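PDB 3JYZ: type IV pilin structural subunit from Pseudomonas aeruginosa, which probably assembles through copies of itself into the type IV pilus, a thin surface filament of the bacterium. Local coordinates for residues A[79-84]-A[139-144]; A[72-77]-A[86-91]; A[118-123]-A[133-138]; A[42-47]-A[60-65]. All coordinates share one frame; numbering follows the deposited sequence. Where two conformers were deposited one is given.

The four contacts are structural packing within one pilin head. Contact 2 pairs strands 70-74 and 87-95 in the middle of the antiparallel sheet. Contact 1 sits beside it, 8 Å away between centres, and joins the turn after helix 76-79 to the C-terminal loop. Ser139 OG of contact 1 lies 2.8 Å from Thr87 OG1 of contact 2. Contact 3 adds the strand next to 87-95, with Ser91 N 2.8 Å from Ala118 O, and it includes Cys119 of the disulfide. Contact 4 packs helix 33-49 against strand 57-62. It lies across the chain's centre from contact 3, about 19 Å between centres.

Contact 1 of 4, residues A[79-84]-A[139-144]; sequences VGLPTA and SVPQEF
Leu81 and Phe144 both carry CG anti to the carbonyl carbon, beside the backbone N (chi1 -63° and -66°). The two side chains slide past each other in opposite directions. In Leu81, CD2 is the branch that reaches Phe144. It lies 3.7 Å from Phe144 CB and also rests obliquely near the ring. Val140 CG1, anti to the backbone N (chi1 168°), is the branch met by the same methyl, Leu81 CD2, at 4.1 Å.

A second patch is made by two prolines. Pro82 and Pro141 approach tip to tip, with Pro82 CG 3.9 Å from Pro141 CG. Pro82 CD lies obliquely to the Phe144 ring, 4.4 Å from Phe144 CE2. Gly80 O comes over one face of that ring; Glu143 CG lies 4.0 Å above the other, over its centre.

Within 139-144 the backbone turns, and Phe144 N donates to Pro141 O at 2.9 Å. Gly80 is the first residue after helix 76-79 to leave helical backbone angles, with positive phi. At the far end Ser139 OG sits 3.4 Å from Ala84 O, but its main polar partner is Thr87 OG1.

The contact joins the loop between helix 76-79 and strand 87-95 to the loop after helix 125-129. Helix 4-28 packs against it, with Val7 touching both Leu81 and Phe144. Tyr74 of strand 70-74 also packs against Leu81.

Contact 2 of 4, residues A[72-77]-A[86-91]; sequences ITYVAD and NTLILS
Asn86 holds Tyr74 by two hydrogen bonds. Its backbone O accepts from Tyr74 N at 2.8 Å. Its side chain returns the bond, ND2 donating to Tyr74 O at 3.0 Å. That donor lies in the carbonyl plane of Tyr74, while the acceptor is tilted 20° from the amide plane. With CG between the backbone N and the carbonyl carbon (chi1 66°), the Asn86 amide lies on the Tyr74 O side. Asn86 ND2 also rests 3.6 Å from Thr73 CG2. Asn86 O meets the edge of the Tyr74 ring, in its plane, at CD2.

Ile72 carries the next part of the pairing. Ile72 and Leu88 form an antiparallel hydrogen-bonded pair, and each backbone N donates to the other residue's O. Thr73 and Thr87 form the neighbouring non-hydrogen-bonded pair, their side chains side by side on the face opposite Ile72 and Leu88. The strands run at 165° to each other, 4.9 Å apart at their axes. They are inner neighbours in the antiparallel sheet of the type IV pilin head, joined by the link that holds helix 76-79. Val75 is the N-cap of that helix. The face with Ile72, Leu88 and Leu90 turns to the long helix 4-28, where Leu15 touches both Ile72 and Leu90.

Leu88 meets the Tyr74 ring. Leu88 CG lies near the ring plane at its edge, 3.9 Å from Tyr74 CE2. Leu88 CD1 is 3.5 Å from Tyr74 OH, whose hydrogen bond goes to Val11 O of helix 4-28. Further along, Ile72 CD1 touches Leu90 CD1 at 4.0 Å.

Contact 3 of 4, residues A[118-123]-A[133-138]; sequences ACTSAS and TGMAAG
Thr120 and Met135 touch in the disulfide-bounded C-terminal region of the pilin, often called the D-region. Strand 114-120 brings Cys119 into it, and Cys119 is bonded to Cys149. The loop after helix 125-129 comes back over this strand on the side away from the Cys119 side chain.

The apolar part rests on Met135, modelled as selenomethionine. Its chain is bent at both chi2 and chi3. The terminal Met135 CE reaches Thr120 CG2 at 3.6 Å. Met135 CG meets Ala118 CB at 3.8 Å. Ala127 of helix 125-129 also touches both Met135 and Ala118.

The hydrogen bonds are few. Thr120 OG1 donates to Ala136 O at 2.8 Å, and the hydroxyl sits nearly along the C=O axis. Thr120 OG1 lies between its own backbone N and carbonyl carbon (chi1 53°), with CG2 left to face Met135. Gly138 N gives a weak bond to Ser121 O at 3.0 Å, bent to 124°. A weaker CA-H...O contact runs from Ala122 CA to Gly138 O at 3.5 Å. A CB on Gly138 would point at the strand and clash with Thr120 O.

A turn finishes the strand end. Ser121 OG closes an ST turn and is also hydrogen-bonded to Cys149 O. In that turn Ser123 N donates to Ser121 OG over 3.1 Å.

Contact 4 of 4, residues A[42-47]-A[60-65]; sequences TWNQQS and VLMDAG
Trp43 reaches from helix 33-49 to the backbone of Val60. Trp43 CG is anti to the backbone N (chi1 179°), which carries that atom toward Val60. The indole NE1 donates to Val60 O at 2.8 Å, with an N-H...O angle of 157°. The acceptor lies close to the ring plane of Trp43. At Val60 O the donor stands above the carbonyl plane. Trp43 CZ2 also touches Val60 CG1 at 4.1 Å.

Met62, modelled as selenomethionine, crosses Trp43 at about a right angle. Its SE is 3.7 Å from Trp43 CB. It sits 4.8 Å from the centroid of the five-membered ring, placed obliquely, in a Met-aromatic contact.

Asn44 follows. Its CB meets Leu61 CD2 at 4.1 Å, and the two side chains cross. The end of the Asn44 side chain lies beside the backbone of Met62.

Further along, Gln46 makes no contact with the strand but packs on Trp43. Gln46 NE2 lies 3.2 Å above the plane of that ring, offset toward its rim, and is hydrogen-bonded to Gly51 O. Thus the indole is gripped at its edge by the strand, and Gln46 lies over one face.

Ala21 of helix 4-28 touches Trp43, and Ile25 touches Met62. Helix segment 42-47 and strand 60-62 run at 152°, their axes 7.6 Å apart at closest. This is a helix of the αβ-loop packed on the first strand of the sheet, as in the type IV pilin fold.

Contact 1 of 4, residues A[79-84]-A[139-144]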
loop_
_atom_site.group_PDB
_atom_site.type_symbol
_atom_site.label_atom_id
_atom_site.label_comp_id
_atom_site.label_asym_id
_atom_site.label_seq_id
_atom_site.Cartn_x
_atom_site.Cartn_y
_atom_site.Cartn_z
ATOM N N VAL A 79 3.601 -16.438 -7.350
ATOM C CA VAL A 79 4.720 -15.655 -6.856
ATOM C C VAL A 79 5.749 -16.541 -6.162
ATOM O O VAL A 79 6.954 -16.335 -6.324
ATOM C CB VAL A 79 4.232 -14.565 -5.880
ATOM C CG1 VAL A 79 5.406 -13.789 -5.309
ATOM C CG2 VAL A 79 3.273 -13.628 -6.586
ATOM N N GLY A 80 5.269 -17.522 -5.401
ATOM C CA GLY A 80 6.134 -18.378 -4.602
ATOM C C GLY A 80 6.018 -18.128 -3.104
ATOM O O GLY A 80 6.988 -18.303 -2.364
ATOM N N LEU A 81 4.833 -17.730 -2.651
ATOM C CA LEU A 81 4.622 -17.349 -1.260
ATOM C C LEU A 81 3.757 -18.353 -0.508
ATOM O O LEU A 81 3.009 -19.113 -1.122
ATOM C CB LEU A 81 3.929 -15.987 -1.198
ATOM C CG LEU A 81 4.688 -14.802 -1.780
ATOM C CD1 LEU A 81 3.722 -13.652 -2.023
ATOM C CD2 LEU A 81 5.824 -14.378 -0.855
ATOM N N PRO A 82 3.840 -18.349 0.832
ATOM C CA PRO A 82 2.919 -19.153 1.642
ATOM C C PRO A 82 1.475 -18.724 1.385
ATOM O O PRO A 82 1.224 -17.556 1.063
ATOM C CB PRO A 82 3.323 -18.815 3.082
ATOM C CG PRO A 82 4.741 -18.361 2.980
ATOM C CD PRO A 82 4.852 -17.662 1.654
ATOM N N THR A 83 0.537 -19.655 1.528
ATOM C CA THR A 83 -0.859 -19.391 1.185
ATOM C C THR A 83 -1.443 -18.196 1.936
ATOM O O THR A 83 -2.281 -17.465 1.403
ATOM C CB THR A 83 -1.746 -20.645 1.396
ATOM O OG1 THR A 83 -3.113 -20.329 1.104
ATOM C CG2 THR A 83 -1.649 -21.138 2.826
ATOM N N ALA A 84 -0.998 -17.990 3.170
ATOM C CA ALA A 84 -1.494 -16.878 3.970
ATOM C C ALA A 84 -0.412 -15.828 4.199
ATOM O O ALA A 84 -0.584 -14.929 5.013
ATOM C CB ALA A 84 -2.046 -17.374 5.307
ATOM N N SER A 139 1.754 -9.479 5.475
ATOM C CA SER A 139 1.966 -10.904 5.743
ATOM C C SER A 139 3.020 -11.596 4.867
ATOM O O SER A 139 3.386 -12.739 5.120
ATOM C CB SER A 139 0.628 -11.661 5.704
ATOM O OG SER A 139 0.043 -11.617 4.417
ATOM N N VAL A 140 3.513 -10.924 3.832
ATOM C CA VAL A 140 4.629 -11.489 3.072
ATOM C C VAL A 140 5.823 -11.682 4.023
ATOM O O VAL A 140 6.223 -10.743 4.711
ATOM C CB VAL A 140 5.027 -10.560 1.899
ATOM C CG1 VAL A 140 6.353 -10.987 1.298
ATOM C CG2 VAL A 140 3.925 -10.547 0.818
ATOM N N PRO A 141 6.390 -12.901 4.093
ATOM C CA PRO A 141 7.543 -13.082 4.986
ATOM C C PRO A 141 8.680 -12.166 4.560
ATOM O O PRO A 141 8.866 -11.931 3.359
ATOM C CB PRO A 141 7.933 -14.549 4.765
ATOM C CG PRO A 141 6.628 -15.214 4.339
ATOM C CD PRO A 141 5.948 -14.170 3.483
ATOM N N GLN A 142 9.437 -11.658 5.528
ATOM C CA GLN A 142 10.424 -10.629 5.232
ATOM C C GLN A 142 11.450 -11.063 4.182
ATOM O O GLN A 142 11.881 -10.252 3.374
ATOM C CB GLN A 142 11.115 -10.151 6.517
ATOM C CG GLN A 142 11.973 -11.210 7.128
ATOM C CD GLN A 142 12.373 -10.934 8.563
ATOM O OE1 GLN A 142 12.245 -9.817 9.076
ATOM N NE2 GLN A 142 12.877 -11.966 9.222
ATOM N N GLU A 143 11.832 -12.340 4.171
ATOM C CA GLU A 143 12.847 -12.772 3.219
ATOM C C GLU A 143 12.352 -12.722 1.761
ATOM O O GLU A 143 13.147 -12.822 0.830
ATOM C CB GLU A 143 13.391 -14.161 3.580
ATOM C CG GLU A 143 12.402 -15.312 3.397
ATOM C CD GLU A 143 11.613 -15.647 4.659
ATOM O OE1 GLU A 143 11.464 -14.776 5.543
ATOM O OE2 GLU A 143 11.119 -16.794 4.766
ATOM N N PHE A 144 11.042 -12.567 1.578
ATOM C CA PHE A 144 10.435 -12.533 0.251
ATOM C C PHE A 144 9.978 -11.128 -0.130
ATOM O O PHE A 144 9.363 -10.924 -1.180
ATOM C CB PHE A 144 9.229 -13.474 0.204
ATOM C CG PHE A 144 9.580 -14.928 0.352
ATOM C CD1 PHE A 144 10.567 -15.503 -0.432
ATOM C CD2 PHE A 144 8.895 -15.723 1.253
ATOM C CE1 PHE A 144 10.872 -16.847 -0.303
ATOM C CE2 PHE A 144 9.202 -17.067 1.390
ATOM C CZ PHE A 144 10.189 -17.624 0.612
#

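Contact 2 of 4, residues A[72-77]-A[86-91]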
loop_
_atom_site.group_PDB
_atom_site.type_symbol
_atom_site.label_atom_id
_atom_site.label_comp_id
_atom_site.label_asym_id
_atom_site.label_seq_id
_atom_site.Cartn_x
_atom_site.Cartn_y
_atom_site.Cartn_z
ATOM N N ILE A 72 -2.105 -4.886 -0.897
ATOM C CA ILE A 72 -1.809 -5.659 -2.091
ATOM C C ILE A 72 -1.827 -7.129 -1.702
ATOM O O ILE A 72 -1.106 -7.548 -0.783
ATOM C CB ILE A 72 -0.429 -5.340 -2.638
ATOM C CG1 ILE A 72 -0.288 -3.842 -2.900
ATOM C CG2 ILE A 72 -0.165 -6.152 -3.906
ATOM C CD1 ILE A 72 1.145 -3.448 -3.244
ATOM N N THR A 73 -2.665 -7.901 -2.389
ATOM C CA THR A 73 -2.759 -9.336 -2.172
ATOM C C THR A 73 -2.166 -10.048 -3.376
ATOM O O THR A 73 -2.564 -9.802 -4.511
ATOM C CB THR A 73 -4.227 -9.758 -1.974
ATOM O OG1 THR A 73 -4.763 -9.091 -0.823
ATOM C CG2 THR A 73 -4.336 -11.282 -1.794
ATOM N N TYR A 74 -1.199 -10.928 -3.130
ATOM C CA TYR A 74 -0.508 -11.633 -4.204
ATOM C C TYR A 74 -1.098 -13.010 -4.465
ATOM O O TYR A 74 -1.664 -13.615 -3.565
ATOM C CB TYR A 74 0.969 -11.777 -3.838
ATOM C CG TYR A 74 1.663 -10.449 -3.872
ATOM C CD1 TYR A 74 2.240 -9.988 -5.037
ATOM C CD2 TYR A 74 1.695 -9.631 -2.750
ATOM C CE1 TYR A 74 2.862 -8.760 -5.091
ATOM C CE2 TYR A 74 2.317 -8.391 -2.792
ATOM C CZ TYR A 74 2.902 -7.970 -3.967
ATOM O OH TYR A 74 3.531 -6.743 -4.056
ATOM N N VAL A 75 -0.966 -13.487 -5.700
ATOM C CA VAL A 75 -1.356 -14.858 -6.016
ATOM C C VAL A 75 -0.215 -15.752 -5.534
ATOM O O VAL A 75 0.822 -15.867 -6.192
ATOM C CB VAL A 75 -1.622 -15.054 -7.519
ATOM C CG1 VAL A 75 -2.291 -16.415 -7.760
ATOM C CG2 VAL A 75 -2.507 -13.918 -8.060
ATOM N N ALA A 76 -0.408 -16.349 -4.365
ATOM C CA ALA A 76 0.676 -17.048 -3.680
ATOM C C ALA A 76 1.383 -18.076 -4.565
ATOM O O ALA A 76 2.608 -18.119 -4.613
ATOM C CB ALA A 76 0.176 -17.685 -2.406
ATOM N N ASP A 77 0.628 -18.893 -5.289
ATOM C CA ASP A 77 1.278 -19.960 -6.047
ATOM C C ASP A 77 1.893 -19.534 -7.391
ATOM O O ASP A 77 2.567 -20.331 -8.052
ATOM C CB ASP A 77 0.363 -21.185 -6.184
ATOM C CG ASP A 77 -0.834 -20.937 -7.084
ATOM O OD1 ASP A 77 -0.936 -19.844 -7.679
ATOM O OD2 ASP A 77 -1.671 -21.855 -7.201
ATOM N N ASN A 86 0.833 -13.477 1.997
ATOM C CA ASN A 86 0.742 -12.928 0.651
ATOM C C ASN A 86 0.299 -11.478 0.532
ATOM O O ASN A 86 -0.100 -11.041 -0.554
ATOM C CB ASN A 86 -0.103 -13.843 -0.248
ATOM C CG ASN A 86 -1.549 -13.906 0.187
ATOM O OD1 ASN A 86 -1.861 -13.697 1.356
ATOM N ND2 ASN A 86 -2.448 -14.183 -0.760
ATOM N N THR A 87 0.377 -10.722 1.622
ATOM C CA THR A 87 -0.048 -9.321 1.541
ATOM C C THR A 87 1.030 -8.332 1.942
ATOM O O THR A 87 1.876 -8.608 2.807
ATOM C CB THR A 87 -1.308 -9.019 2.389
ATOM O OG1 THR A 87 -0.986 -9.099 3.783
ATOM C CG2 THR A 87 -2.424 -10.001 2.062
ATOM N N LEU A 88 0.977 -7.180 1.282
ATOM C CA LEU A 88 1.717 -6.001 1.687
ATOM C C LEU A 88 0.722 -4.879 1.978
ATOM O O LEU A 88 -0.348 -4.812 1.365
ATOM C CB LEU A 88 2.664 -5.547 0.575
ATOM C CG LEU A 88 3.833 -6.456 0.222
ATOM C CD1 LEU A 88 4.677 -5.824 -0.890
ATOM C CD2 LEU A 88 4.680 -6.736 1.469
ATOM N N ILE A 89 1.088 -4.003 2.910
ATOM C CA ILE A 89 0.276 -2.849 3.254
ATOM C C ILE A 89 1.040 -1.571 2.904
ATOM O O ILE A 89 2.216 -1.434 3.250
ATOM C CB ILE A 89 -0.053 -2.817 4.756
ATOM C CG1 ILE A 89 -0.626 -4.160 5.227
ATOM C CG2 ILE A 89 -0.996 -1.650 5.064
ATOM C CD1 ILE A 89 -1.901 -4.550 4.551
ATOM N N LEU A 90 0.384 -0.652 2.203
ATOM C CA LEU A 90 0.949 0.666 1.919
ATOM C C LEU A 90 0.122 1.702 2.677
ATOM O O LEU A 90 -1.068 1.861 2.415
ATOM C CB LEU A 90 0.928 0.977 0.419
ATOM C CG LEU A 90 1.460 -0.107 -0.523
ATOM C CD1 LEU A 90 1.430 0.344 -1.990
ATOM C CD2 LEU A 90 2.859 -0.543 -0.146
ATOM N N SER A 91 0.761 2.408 3.606
ATOM C CA SER A 91 0.065 3.338 4.494
ATOM C C SER A 91 0.517 4.765 4.196
ATOM O O SER A 91 1.713 5.059 4.253
ATOM C CB SER A 91 0.373 2.987 5.952
ATOM O OG SER A 91 -0.045 1.662 6.265
#

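Contact 3 of 4, residues A[118-123]-A[133-138]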
loop_
_atom_site.group_PDB
_atom_site.type_symbol
_atom_site.label_atom_id
_atom_site.label_comp_id
_atom_site.label_asym_id
_atom_site.label_seq_id
_atom_site.Cartn_x
_atom_site.Cartn_y
_atom_site.Cartn_z
ATOM N N ALA A 118 4.473 4.361 3.575
ATOM C CA ALA A 118 5.203 3.302 4.259
ATOM C C ALA A 118 4.726 1.950 3.749
ATOM O O ALA A 118 3.515 1.715 3.645
ATOM C CB ALA A 118 4.970 3.403 5.762
ATOM N N CYS A 119 5.664 1.073 3.405
ATOM C CA CYS A 119 5.310 -0.281 2.998
ATOM C C CYS A 119 5.671 -1.252 4.102
ATOM O O CYS A 119 6.795 -1.221 4.606
ATOM C CB CYS A 119 6.043 -0.684 1.723
ATOM S SG CYS A 119 5.586 -2.363 1.171
ATOM N N THR A 120 4.720 -2.103 4.508
ATOM C CA THR A 120 4.981 -3.090 5.503
ATOM C C THR A 120 4.596 -4.533 5.029
ATOM O O THR A 120 3.661 -4.716 4.339
ATOM C CB THR A 120 4.266 -2.781 6.839
ATOM O OG1 THR A 120 2.893 -2.581 6.580
ATOM C CG2 THR A 120 4.844 -1.553 7.493
ATOM N N SER A 121 5.406 -5.479 5.419
ATOM C CA SER A 121 5.178 -6.887 5.180
ATOM C C SER A 121 4.940 -7.525 6.562
ATOM O O SER A 121 4.499 -6.906 7.439
ATOM C CB SER A 121 6.419 -7.496 4.536
ATOM O OG SER A 121 7.495 -7.407 5.413
ATOM N N ALA A 122 5.290 -8.774 6.713
ATOM C CA ALA A 122 5.299 -9.310 8.053
ATOM C C ALA A 122 6.226 -8.529 9.023
ATOM O O ALA A 122 6.092 -8.649 10.209
ATOM C CB ALA A 122 5.714 -10.801 7.987
ATOM N N SER A 123 7.169 -7.802 8.464
ATOM C CA SER A 123 8.014 -6.915 9.258
ATOM C C SER A 123 7.919 -5.461 8.759
ATOM O O SER A 123 7.448 -5.191 7.717
ATOM C CB SER A 123 9.451 -7.376 9.353
ATOM O OG SER A 123 9.975 -7.636 8.123
ATOM N N THR A 133 5.222 5.535 11.955
ATOM C CA THR A 133 4.594 4.829 13.051
ATOM C C THR A 133 3.115 4.547 12.737
ATOM O O THR A 133 2.483 5.295 12.003
ATOM C CB THR A 133 4.755 5.668 14.341
ATOM O OG1 THR A 133 4.152 6.951 14.163
ATOM C CG2 THR A 133 6.205 5.797 14.730
ATOM N N GLY A 134 2.670 3.560 13.302
ATOM C CA GLY A 134 1.245 3.254 13.263
ATOM C C GLY A 134 0.728 2.328 12.166
ATOM O O GLY A 134 -0.478 2.072 12.094
HETATM N N MSE A 135 1.615 1.810 11.322
HETATM C CA MSE A 135 1.189 0.988 10.182
HETATM C C MSE A 135 0.646 -0.360 10.601
HETATM O O MSE A 135 1.204 -1.011 11.477
HETATM C CB MSE A 135 2.360 0.698 9.237
HETATM C CG MSE A 135 3.052 1.902 8.679
HETATM SE SE MSE A 135 4.418 2.540 9.921
HETATM C CE MSE A 135 5.586 0.975 9.971
ATOM N N ALA A 136 -0.413 -0.802 9.934
ATOM C CA ALA A 136 -0.840 -2.191 10.053
ATOM C C ALA A 136 0.234 -3.110 9.473
ATOM O O ALA A 136 1.063 -2.689 8.666
ATOM C CB ALA A 136 -2.157 -2.408 9.339
ATOM N N ALA A 137 0.209 -4.374 9.875
ATOM C CA ALA A 137 1.191 -5.324 9.378
ATOM C C ALA A 137 0.680 -6.059 8.146
ATOM O O ALA A 137 -0.491 -6.418 8.066
ATOM C CB ALA A 137 1.560 -6.318 10.466
ATOM N N GLY A 138 1.566 -6.272 7.181
ATOM C CA GLY A 138 1.282 -7.171 6.079
ATOM C C GLY A 138 1.632 -8.600 6.470
ATOM O O GLY A 138 1.814 -8.899 7.660
#

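Contact 4 of 4, residues A[42-47]-A[60-65]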
loop_
_atom_site.group_PDB
_atom_site.type_symbol
_atom_site.label_atom_id
_atom_site.label_comp_id
_atom_site.label_asym_id
_atom_site.label_seq_id
_atom_site.Cartn_x
_atom_site.Cartn_y
_atom_site.Cartn_z
ATOM N N THR A 42 -13.727 5.050 -6.467
ATOM C CA THR A 42 -13.279 5.010 -7.853
ATOM C C THR A 42 -12.216 3.940 -8.064
ATOM O O THR A 42 -12.316 3.116 -8.978
ATOM C CB THR A 42 -12.704 6.375 -8.268
ATOM O OG1 THR A 42 -13.729 7.365 -8.130
ATOM C CG2 THR A 42 -12.203 6.345 -9.707
ATOM N N TRP A 43 -11.195 3.946 -7.210
ATOM C CA TRP A 43 -10.121 2.972 -7.343
ATOM C C TRP A 43 -10.629 1.533 -7.215
ATOM O O TRP A 43 -10.325 0.670 -8.050
ATOM C CB TRP A 43 -9.003 3.206 -6.308
ATOM C CG TRP A 43 -7.948 2.165 -6.466
ATOM C CD1 TRP A 43 -7.832 0.995 -5.776
ATOM C CD2 TRP A 43 -6.900 2.172 -7.435
ATOM N NE1 TRP A 43 -6.753 0.276 -6.250
ATOM C CE2 TRP A 43 -6.171 0.976 -7.271
ATOM C CE3 TRP A 43 -6.508 3.079 -8.426
ATOM C CZ2 TRP A 43 -5.059 0.670 -8.059
ATOM C CZ3 TRP A 43 -5.408 2.771 -9.210
ATOM C CH2 TRP A 43 -4.696 1.574 -9.022
ATOM N N ASN A 44 -11.388 1.273 -6.156
ATOM C CA ASN A 44 -11.788 -0.095 -5.825
ATOM C C ASN A 44 -12.704 -0.716 -6.873
ATOM O O ASN A 44 -12.764 -1.937 -6.977
ATOM C CB ASN A 44 -12.434 -0.166 -4.435
ATOM C CG ASN A 44 -11.425 -0.013 -3.308
ATOM O OD1 ASN A 44 -11.797 0.203 -2.148
ATOM N ND2 ASN A 44 -10.155 -0.134 -3.638
ATOM N N GLN A 45 -13.379 0.113 -7.672
ATOM C CA GLN A 45 -14.307 -0.399 -8.682
ATOM C C GLN A 45 -13.589 -0.982 -9.883
ATOM O O GLN A 45 -14.148 -1.801 -10.605
ATOM C CB GLN A 45 -15.299 0.690 -9.107
ATOM C CG GLN A 45 -16.104 1.150 -7.920
ATOM C CD GLN A 45 -17.343 1.944 -8.256
ATOM O OE1 GLN A 45 -18.388 1.767 -7.617
ATOM N NE2 GLN A 45 -17.238 2.841 -9.234
ATOM N N GLN A 46 -12.350 -0.563 -10.058
ATOM C CA GLN A 46 -11.509 -1.036 -11.162
ATOM C C GLN A 46 -11.295 -2.527 -11.118
ATOM O O GLN A 46 -11.425 -3.088 -10.108
ATOM C CB GLN A 46 -10.154 -0.311 -11.133
ATOM C CG GLN A 46 -10.263 1.198 -11.283
ATOM C CD GLN A 46 -8.970 1.923 -11.088
ATOM O OE1 GLN A 46 -8.901 3.082 -11.319
ATOM N NE2 GLN A 46 -7.958 1.225 -10.673
ATOM N N SER A 47 -10.958 -3.111 -12.271
ATOM C CA SER A 47 -10.494 -4.497 -12.323
ATOM C C SER A 47 -11.446 -5.440 -11.601
ATOM O O SER A 47 -11.029 -6.256 -10.775
ATOM C CB SER A 47 -9.085 -4.607 -11.730
ATOM O OG SER A 47 -8.438 -5.771 -12.212
ATOM N N VAL A 60 -5.413 -4.968 -5.489
ATOM C CA VAL A 60 -4.788 -3.800 -4.884
ATOM C C VAL A 60 -5.965 -2.951 -4.441
ATOM O O VAL A 60 -6.610 -2.307 -5.266
ATOM C CB VAL A 60 -3.958 -3.025 -5.921
ATOM C CG1 VAL A 60 -3.319 -1.796 -5.289
ATOM C CG2 VAL A 60 -2.892 -3.942 -6.544
ATOM N N LEU A 61 -6.270 -2.980 -3.147
ATOM C CA LEU A 61 -7.508 -2.366 -2.669
ATOM C C LEU A 61 -7.264 -1.307 -1.606
ATOM O O LEU A 61 -6.464 -1.500 -0.687
ATOM C CB LEU A 61 -8.459 -3.436 -2.124
ATOM C CG LEU A 61 -9.110 -4.310 -3.200
ATOM C CD1 LEU A 61 -9.772 -5.522 -2.561
ATOM C CD2 LEU A 61 -10.117 -3.521 -4.036
HETATM N N MSE A 62 -7.983 -0.195 -1.723
HETATM C CA MSE A 62 -7.967 0.831 -0.688
HETATM C C MSE A 62 -8.958 0.482 0.412
HETATM O O MSE A 62 -10.040 -0.039 0.154
HETATM C CB MSE A 62 -8.312 2.190 -1.279
HETATM C CG MSE A 62 -7.260 2.691 -2.232
HETATM SE SE MSE A 62 -7.713 4.400 -3.041
HETATM C CE MSE A 62 -7.769 5.524 -1.471
ATOM N N ASP A 63 -8.573 0.763 1.648
ATOM C CA ASP A 63 -9.404 0.429 2.795
ATOM C C ASP A 63 -10.840 0.918 2.596
ATOM O O ASP A 63 -11.058 2.070 2.225
ATOM C CB ASP A 63 -8.782 1.064 4.032
ATOM C CG ASP A 63 -9.518 0.720 5.294
ATOM O OD1 ASP A 63 -10.499 1.426 5.610
ATOM O OD2 ASP A 63 -9.094 -0.227 5.986
ATOM N N ALA A 64 -11.815 0.048 2.855
ATOM C CA ALA A 64 -13.209 0.399 2.598
ATOM C C ALA A 64 -13.710 1.496 3.536
ATOM O O ALA A 64 -14.715 2.147 3.252
ATOM C CB ALA A 64 -14.102 -0.844 2.695
ATOM N N GLY A 65 -12.999 1.702 4.638
ATOM C CA GLY A 65 -13.333 2.756 5.582
ATOM C C GLY A 65 -12.688 4.083 5.231
ATOM O O GLY A 65 -12.641 4.999 6.053
#